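Local coordinates for ParM protein (Staphylococcus aureus, PDB 3JS6), which probably binds nucleotide and assembles into actin-like filaments that segregate plasmid DNA, at residues A[62-66]-A[94-99]; A[104-110]-A[145-150]. All coordinates share one frame. Numbering follows the deposited sequence.

Contact 1 of 2, residues A[62-66]-A[94-99]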
ATOM      1  N   GLU A  62      10.631  -8.593  24.338  1.00 29.15           N
ATOM      2  CA  GLU A  62      10.638  -7.723  23.176  1.00 32.30           C
ATOM      3  C   GLU A  62       9.347  -6.958  23.015  1.00 29.73           C
ATOM      4  O   GLU A  62       8.344  -7.490  22.541  1.00 27.08           O
ATOM      5  CB  GLU A  62      10.889  -8.517  21.896  1.00 28.41           C
ATOM      6  CG  GLU A  62      11.000  -7.621  20.668  1.00 37.91           C
ATOM      7  CD  GLU A  62      11.414  -8.368  19.423  1.00 34.72           C
ATOM      8  OE1 GLU A  62      12.568  -8.180  18.966  1.00 36.12           O
ATOM      9  OE2 GLU A  62      10.593  -9.146  18.901  1.00 38.68           O
ATOM     10  N   VAL A  63       9.369  -5.697  23.398  1.00 25.49           N
ATOM     11  CA  VAL A  63       8.173  -4.877  23.255  1.00 24.11           C
ATOM     12  C   VAL A  63       8.390  -4.084  21.975  1.00 23.52           C
ATOM     13  O   VAL A  63       9.194  -3.155  21.948  1.00 24.14           O
ATOM     14  CB  VAL A  63       8.007  -3.945  24.461  1.00 30.17           C
ATOM     15  CG1 VAL A  63       6.734  -3.128  24.322  1.00 29.52           C
ATOM     16  CG2 VAL A  63       7.967  -4.771  25.732  1.00 31.84           C
ATOM     17  N   LEU A  64       7.702  -4.479  20.904  1.00 16.78           N
ATOM     18  CA  LEU A  64       7.850  -3.807  19.613  1.00 18.10           C
ATOM     19  C   LEU A  64       7.127  -2.449  19.616  1.00 20.11           C
ATOM     20  O   LEU A  64       6.117  -2.294  20.288  1.00 21.05           O
ATOM     21  CB  LEU A  64       7.291  -4.706  18.502  1.00 20.92           C
ATOM     22  CG  LEU A  64       8.019  -6.037  18.212  1.00 22.52           C
ATOM     23  CD1 LEU A  64       7.195  -6.886  17.214  1.00 20.48           C
ATOM     24  CD2 LEU A  64       9.381  -5.739  17.625  1.00 20.83           C
ATOM     25  N   LEU A  65       7.644  -1.488  18.852  1.00 19.88           N
ATOM     26  CA  LEU A  65       7.056  -0.146  18.758  1.00 24.92           C
ATOM     27  C   LEU A  65       6.696   0.128  17.308  1.00 20.58           C
ATOM     28  O   LEU A  65       7.545   0.008  16.407  1.00 20.38           O
ATOM     29  CB  LEU A  65       8.059   0.904  19.256  1.00 18.26           C
ATOM     30  CG  LEU A  65       8.297   0.796  20.760  1.00 20.34           C
ATOM     31  CD1 LEU A  65       9.450   1.709  21.178  1.00 24.20           C
ATOM     32  CD2 LEU A  65       6.976   1.176  21.484  1.00 20.11           C
ATOM     33  N   PHE A  66       5.448   0.522  17.083  1.00 18.79           N
ATOM     34  CA  PHE A  66       4.959   0.766  15.727  1.00 18.20           C
ATOM     35  C   PHE A  66       3.894   1.852  15.731  1.00 19.23           C
ATOM     36  O   PHE A  66       2.979   1.830  16.558  1.00 21.77           O
ATOM     37  CB  PHE A  66       4.373  -0.546  15.184  1.00 24.55           C
ATOM     38  CG  PHE A  66       3.883  -0.474  13.764  1.00 25.41           C
ATOM     39  CD1 PHE A  66       4.730  -0.097  12.730  1.00 25.90           C
ATOM     40  CD2 PHE A  66       2.566  -0.811  13.460  1.00 30.84           C
ATOM     41  CE1 PHE A  66       4.264  -0.054  11.404  1.00 21.59           C
ATOM     42  CE2 PHE A  66       2.099  -0.773  12.146  1.00 23.65           C
ATOM     43  CZ  PHE A  66       2.959  -0.392  11.117  1.00 22.55           C
ATOM     44  N   ASP A  94       8.231  -8.812  11.875  1.00 22.00           N
ATOM     45  CA  ASP A  94       7.709  -8.087  13.033  1.00 21.68           C
ATOM     46  C   ASP A  94       6.679  -7.043  12.576  1.00 19.97           C
ATOM     47  O   ASP A  94       5.652  -6.839  13.232  1.00 23.27           O
ATOM     48  CB  ASP A  94       8.844  -7.393  13.807  1.00 19.35           C
ATOM     49  CG  ASP A  94       9.741  -8.383  14.577  1.00 34.59           C
ATOM     50  OD1 ASP A  94      10.849  -7.985  14.999  1.00 31.31           O
ATOM     51  OD2 ASP A  94       9.341  -9.552  14.779  1.00 35.83           O
ATOM     52  N   LEU A  95       6.966  -6.380  11.459  1.00 19.68           N
ATOM     53  CA  LEU A  95       6.067  -5.391  10.890  1.00 23.52           C
ATOM     54  C   LEU A  95       4.696  -6.055  10.608  1.00 22.93           C
ATOM     55  O   LEU A  95       3.637  -5.490  10.902  1.00 22.53           O
ATOM     56  CB  LEU A  95       6.634  -4.855   9.582  1.00 23.41           C
ATOM     57  CG  LEU A  95       5.733  -3.872   8.800  1.00 25.37           C
ATOM     58  CD1 LEU A  95       5.613  -2.539   9.572  1.00 28.13           C
ATOM     59  CD2 LEU A  95       6.336  -3.618   7.413  1.00 24.81           C
ATOM     60  N   VAL A  96       4.722  -7.247  10.027  1.00 19.12           N
ATOM     61  CA  VAL A  96       3.472  -7.955   9.725  1.00 19.02           C
ATOM     62  C   VAL A  96       2.674  -8.210  11.016  1.00 17.87           C
ATOM     63  O   VAL A  96       1.464  -7.945  11.067  1.00 20.82           O
ATOM     64  CB  VAL A  96       3.758  -9.288   8.991  1.00 17.71           C
ATOM     65  CG1 VAL A  96       2.463 -10.119   8.874  1.00 17.87           C
ATOM     66  CG2 VAL A  96       4.301  -9.001   7.600  1.00 22.38           C
ATOM     67  N   GLU A  97       3.334  -8.715  12.062  1.00 17.81           N
ATOM     68  CA  GLU A  97       2.634  -8.956  13.330  1.00 17.17           C
ATOM     69  C   GLU A  97       2.030  -7.664  13.933  1.00 17.36           C
ATOM     70  O   GLU A  97       0.893  -7.681  14.408  1.00 16.40           O
ATOM     71  CB  GLU A  97       3.559  -9.593  14.382  1.00 24.32           C
ATOM     72  CG  GLU A  97       4.092 -10.977  14.023  1.00 25.44           C
ATOM     73  CD  GLU A  97       2.988 -11.963  13.745  1.00 30.58           C
ATOM     74  OE1 GLU A  97       2.074 -12.059  14.581  1.00 32.10           O
ATOM     75  OE2 GLU A  97       3.033 -12.630  12.690  1.00 37.61           O
ATOM     76  N   CYS A  98       2.786  -6.559  13.956  1.00 17.86           N
ATOM     77  CA  CYS A  98       2.246  -5.295  14.505  1.00 22.32           C
ATOM     78  C   CYS A  98       1.068  -4.740  13.684  1.00 17.50           C
ATOM     79  O   CYS A  98       0.148  -4.134  14.237  1.00 21.38           O
ATOM     80  CB  CYS A  98       3.346  -4.225  14.591  1.00 18.91           C
ATOM     81  SG  CYS A  98       4.661  -4.704  15.735  1.00 27.76           S
ATOM     82  N   SER A  99       1.129  -4.924  12.370  1.00 18.97           N
ATOM     83  CA  SER A  99       0.089  -4.451  11.456  1.00 20.42           C
ATOM     84  C   SER A  99      -1.173  -5.282  11.707  1.00 22.46           C
ATOM     85  O   SER A  99      -2.287  -4.763  11.804  1.00 15.31           O
ATOM     86  CB  SER A  99       0.560  -4.610  10.004  1.00 21.52           C
ATOM     87  OG  SER A  99       1.664  -3.753   9.747  1.00 21.84           O
TER
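F66 has the largest share of this interface. Its ring reaches from strand 64-66 across to helix 90-104 and touches three helix residues obliquely: CE1 of F66 lies 3.4 Å from CD1 of L95, CD2 of F66 is 3.7 Å from CB of C98, and CE2 of F66 is 3.9 Å from OG of S99. That hydroxyl can sit against a hydrophobic ring because it is already satisfied one turn back on its own helix, with S99 OG donating to L95 O at 2.9 Å. This is a helix laid against the curled mixed sheet of the actin-like N-terminal domain; the axes of 64-66 and 94-99 pass 9.3 Å apart and cross at -68°. L64 and F66 point toward the helix, while L65 between them points away. L64 and C98 make the next patch, with L64 CD1 3.7 Å from C98 SG, and F54 of the neighbouring strand 52-56 also packs on C98. Toward the start of the helix the carboxylate of D94 comes in: its OD1 is 3.8 Å from L64 CD2 and 4.1 Å from E62 OE2, a pair of like charges. K90 lies near both, in long, weak ion pairs that probably ease the repulsion.

Contact 2 of 2, residues A[104-110]-A[145-150]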
ATOM      1  N   ALA A 104      -6.389  -5.874  14.740  1.00 16.08           N
ATOM      2  CA  ALA A 104      -7.068  -6.685  15.756  1.00 21.13           C
ATOM      3  C   ALA A 104      -7.563  -5.823  16.910  1.00 23.49           C
ATOM      4  O   ALA A 104      -8.638  -6.065  17.467  1.00 21.06           O
ATOM      5  CB  ALA A 104      -6.124  -7.810  16.294  1.00 17.62           C
ATOM      6  N   ARG A 105      -6.794  -4.797  17.255  1.00 15.83           N
ATOM      7  CA  ARG A 105      -7.173  -3.931  18.351  1.00 22.39           C
ATOM      8  C   ARG A 105      -8.485  -3.188  18.055  1.00 24.38           C
ATOM      9  O   ARG A 105      -9.143  -2.704  18.966  1.00 21.88           O
ATOM     10  CB  ARG A 105      -6.059  -2.919  18.643  1.00 17.65           C
ATOM     11  CG  ARG A 105      -6.196  -2.234  20.010  1.00 31.18           C
ATOM     12  CD  ARG A 105      -6.571  -0.770  19.836  1.00 41.45           C
ATOM     13  NE  ARG A 105      -5.556  -0.042  19.073  1.00 41.04           N
ATOM     14  CZ  ARG A 105      -4.426   0.431  19.591  1.00 49.49           C
ATOM     15  NH1 ARG A 105      -3.559   1.072  18.814  1.00 46.87           N
ATOM     16  NH2 ARG A 105      -4.172   0.288  20.889  1.00 39.61           N
ATOM     17  N   GLU A 106      -8.847  -3.086  16.781  1.00 18.69           N
ATOM     18  CA  GLU A 106     -10.092  -2.404  16.411  1.00 25.63           C
ATOM     19  C   GLU A 106     -11.320  -3.296  16.590  1.00 28.35           C
ATOM     20  O   GLU A 106     -12.435  -2.862  16.345  1.00 29.00           O
ATOM     21  CB  GLU A 106     -10.017  -1.892  14.970  1.00 20.71           C
ATOM     22  CG  GLU A 106      -8.971  -0.779  14.762  1.00 21.23           C
ATOM     23  CD  GLU A 106      -9.168   0.398  15.714  1.00 31.41           C
ATOM     24  OE1 GLU A 106     -10.325   0.702  16.093  1.00 30.30           O
ATOM     25  OE2 GLU A 106      -8.170   1.041  16.079  1.00 40.10           O
ATOM     26  N   VAL A 107     -11.118  -4.542  17.011  1.00 23.86           N
ATOM     27  CA  VAL A 107     -12.247  -5.464  17.231  1.00 22.28           C
ATOM     28  C   VAL A 107     -12.366  -5.567  18.743  1.00 25.90           C
ATOM     29  O   VAL A 107     -11.431  -5.994  19.403  1.00 22.43           O
ATOM     30  CB  VAL A 107     -11.975  -6.883  16.684  1.00 25.16           C
ATOM     31  CG1 VAL A 107     -13.129  -7.809  17.100  1.00 30.81           C
ATOM     32  CG2 VAL A 107     -11.820  -6.864  15.140  1.00 29.17           C
ATOM     33  N   PRO A 108     -13.538  -5.229  19.306  1.00 31.65           N
ATOM     34  CA  PRO A 108     -13.782  -5.262  20.754  1.00 30.77           C
ATOM     35  C   PRO A 108     -13.570  -6.595  21.469  1.00 29.35           C
ATOM     36  O   PRO A 108     -13.005  -6.623  22.547  1.00 33.21           O
ATOM     37  CB  PRO A 108     -15.236  -4.780  20.878  1.00 32.90           C
ATOM     38  CG  PRO A 108     -15.507  -4.072  19.568  1.00 32.97           C
ATOM     39  CD  PRO A 108     -14.791  -4.954  18.580  1.00 22.97           C
ATOM     40  N   GLU A 109     -14.059  -7.688  20.881  1.00 30.34           N
ATOM     41  CA  GLU A 109     -13.924  -9.017  21.486  1.00 37.91           C
ATOM     42  C   GLU A 109     -12.489  -9.475  21.602  1.00 35.38           C
ATOM     43  O   GLU A 109     -11.619  -9.037  20.840  1.00 31.84           O
ATOM     44  CB  GLU A 109     -14.654 -10.099  20.673  1.00 48.92           C
ATOM     45  CG  GLU A 109     -16.001  -9.725  20.157  1.00 46.53           C
ATOM     46  CD  GLU A 109     -15.945  -9.187  18.748  1.00 43.11           C
ATOM     47  OE1 GLU A 109     -15.913  -9.988  17.793  1.00 47.89           O
ATOM     48  OE2 GLU A 109     -15.934  -7.957  18.597  1.00 32.34           O
ATOM     49  N   GLU A 110     -12.271 -10.388  22.544  1.00 35.55           N
ATOM     50  CA  GLU A 110     -10.964 -10.984  22.813  1.00 35.32           C
ATOM     51  C   GLU A 110     -10.460 -11.879  21.687  1.00 33.76           C
ATOM     52  O   GLU A 110      -9.291 -11.812  21.290  1.00 34.09           O
ATOM     53  CB  GLU A 110     -11.017 -11.842  24.072  1.00 41.43           C
ATOM     54  CG  GLU A 110     -10.779 -11.114  25.353  1.00 57.19           C
ATOM     55  CD  GLU A 110      -9.792 -11.856  26.226  1.00 58.12           C
ATOM     56  OE1 GLU A 110      -8.599 -11.909  25.849  1.00 66.93           O
ATOM     57  OE2 GLU A 110     -10.208 -12.394  27.275  1.00 57.01           O
ATOM     58  N   ILE A 145      -1.707  -5.461  22.473  1.00 20.54           N
ATOM     59  CA  ILE A 145      -1.503  -4.110  21.952  1.00 23.69           C
ATOM     60  C   ILE A 145      -1.788  -3.153  23.095  1.00 25.42           C
ATOM     61  O   ILE A 145      -2.901  -3.154  23.642  1.00 19.92           O
ATOM     62  CB  ILE A 145      -2.457  -3.777  20.770  1.00 21.19           C
ATOM     63  CG1 ILE A 145      -2.329  -4.829  19.672  1.00 21.85           C
ATOM     64  CG2 ILE A 145      -2.074  -2.402  20.172  1.00 20.34           C
ATOM     65  CD1 ILE A 145      -3.300  -6.005  19.797  1.00 25.40           C
ATOM     66  N   ASP A 146      -0.781  -2.372  23.472  1.00 21.34           N
ATOM     67  CA  ASP A 146      -0.919  -1.435  24.582  1.00 25.81           C
ATOM     68  C   ASP A 146      -1.579  -2.130  25.785  1.00 30.20           C
ATOM     69  O   ASP A 146      -2.528  -1.612  26.388  1.00 24.99           O
ATOM     70  CB  ASP A 146      -1.741  -0.224  24.117  1.00 25.64           C
ATOM     71  CG  ASP A 146      -1.008   0.602  23.073  1.00 29.03           C
ATOM     72  OD1 ASP A 146      -1.675   1.212  22.212  1.00 35.83           O
ATOM     73  OD2 ASP A 146       0.245   0.642  23.117  1.00 25.88           O
ATOM     74  N   GLY A 147      -1.073  -3.321  26.109  1.00 33.16           N
ATOM     75  CA  GLY A 147      -1.588  -4.093  27.232  1.00 30.95           C
ATOM     76  C   GLY A 147      -2.872  -4.897  27.027  1.00 33.85           C
ATOM     77  O   GLY A 147      -3.263  -5.645  27.907  1.00 35.21           O
ATOM     78  N   ILE A 148      -3.530  -4.766  25.882  1.00 30.23           N
ATOM     79  CA  ILE A 148      -4.775  -5.494  25.639  1.00 31.03           C
ATOM     80  C   ILE A 148      -4.535  -6.751  24.790  1.00 30.24           C
ATOM     81  O   ILE A 148      -4.158  -6.657  23.630  1.00 21.83           O
ATOM     82  CB  ILE A 148      -5.809  -4.594  24.911  1.00 29.76           C
ATOM     83  CG1 ILE A 148      -6.055  -3.305  25.707  1.00 31.81           C
ATOM     84  CG2 ILE A 148      -7.102  -5.355  24.697  1.00 29.40           C
ATOM     85  CD1 ILE A 148      -6.655  -3.529  27.098  1.00 36.27           C
ATOM     86  N   ALA A 149      -4.778  -7.924  25.372  1.00 29.49           N
ATOM     87  CA  ALA A 149      -4.569  -9.199  24.687  1.00 31.02           C
ATOM     88  C   ALA A 149      -5.643  -9.542  23.663  1.00 32.04           C
ATOM     89  O   ALA A 149      -6.836  -9.494  23.959  1.00 28.29           O
ATOM     90  CB  ALA A 149      -4.474 -10.348  25.725  1.00 24.40           C
ATOM     91  N   LYS A 150      -5.213  -9.867  22.451  1.00 29.96           N
ATOM     92  CA  LYS A 150      -6.136 -10.279  21.392  1.00 25.69           C
ATOM     93  C   LYS A 150      -5.617 -11.605  20.902  1.00 28.37           C
ATOM     94  O   LYS A 150      -4.411 -11.747  20.659  1.00 22.02           O
ATOM     95  CB  LYS A 150      -6.136  -9.302  20.207  1.00 29.33           C
ATOM     96  CG  LYS A 150      -6.769  -7.944  20.489  1.00 24.58           C
ATOM     97  CD  LYS A 150      -8.218  -8.070  20.906  1.00 26.04           C
ATOM     98  CE  LYS A 150      -8.808  -6.699  21.186  1.00 30.05           C
ATOM     99  NZ  LYS A 150     -10.222  -6.766  21.643  1.00 31.30           N
TER
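Hydrogen bonds to backbone carbonyls dominate here, and K150 donates them. Its extended outer chain carries NZ into the loop 104-110, where it bonds to V107 O at 2.7 Å and E109 O at 2.8 Å; K150 buries the most surface. The second polar link is a salt bridge, R105 NH2 to D146 OD1 at 3.0 Å and nearly linear. D146 also bonds the backbone N of E53 through OD2, and S52 OG joins both R105 and D146. D146 stands in the type I' turn from I145 to I148 that closes the β-hairpin of strands 141-145 and 148-161; in the other segment, a type I turn from A104 to V107 leads from helix 90-104 toward strand 111-120. Van der Waals contact is lighter: I145 CG2 lies over one face of the R105 guanidinium, 3.5 Å from NH2, and A104 CB is 4.2 Å from K150 CB. Where 111-120 is about to pair in parallel with 148-161, K150 CA makes a CH...O contact of 3.5 Å with E110 O.

Overall arrangement
Helix 90-104 ties the two contacts together: contact 1 uses its middle turns, and contact 2 starts at its last residue, A104, and continues into the loop beyond. Their centres are 14 Å apart and their nearest atoms about 5 Å, so they come close without touching. Strand 52-56 bridges them within the same curled sheet, pairing antiparallel with 64-66 and with 141-145; its F54 packs against F66 and C98 of contact 1 and against I145 of contact 2. Contact 1 is the buried one, about 17 Å from the centre of the chain, whereas contact 2, at about 23 Å, is partly open to solvent.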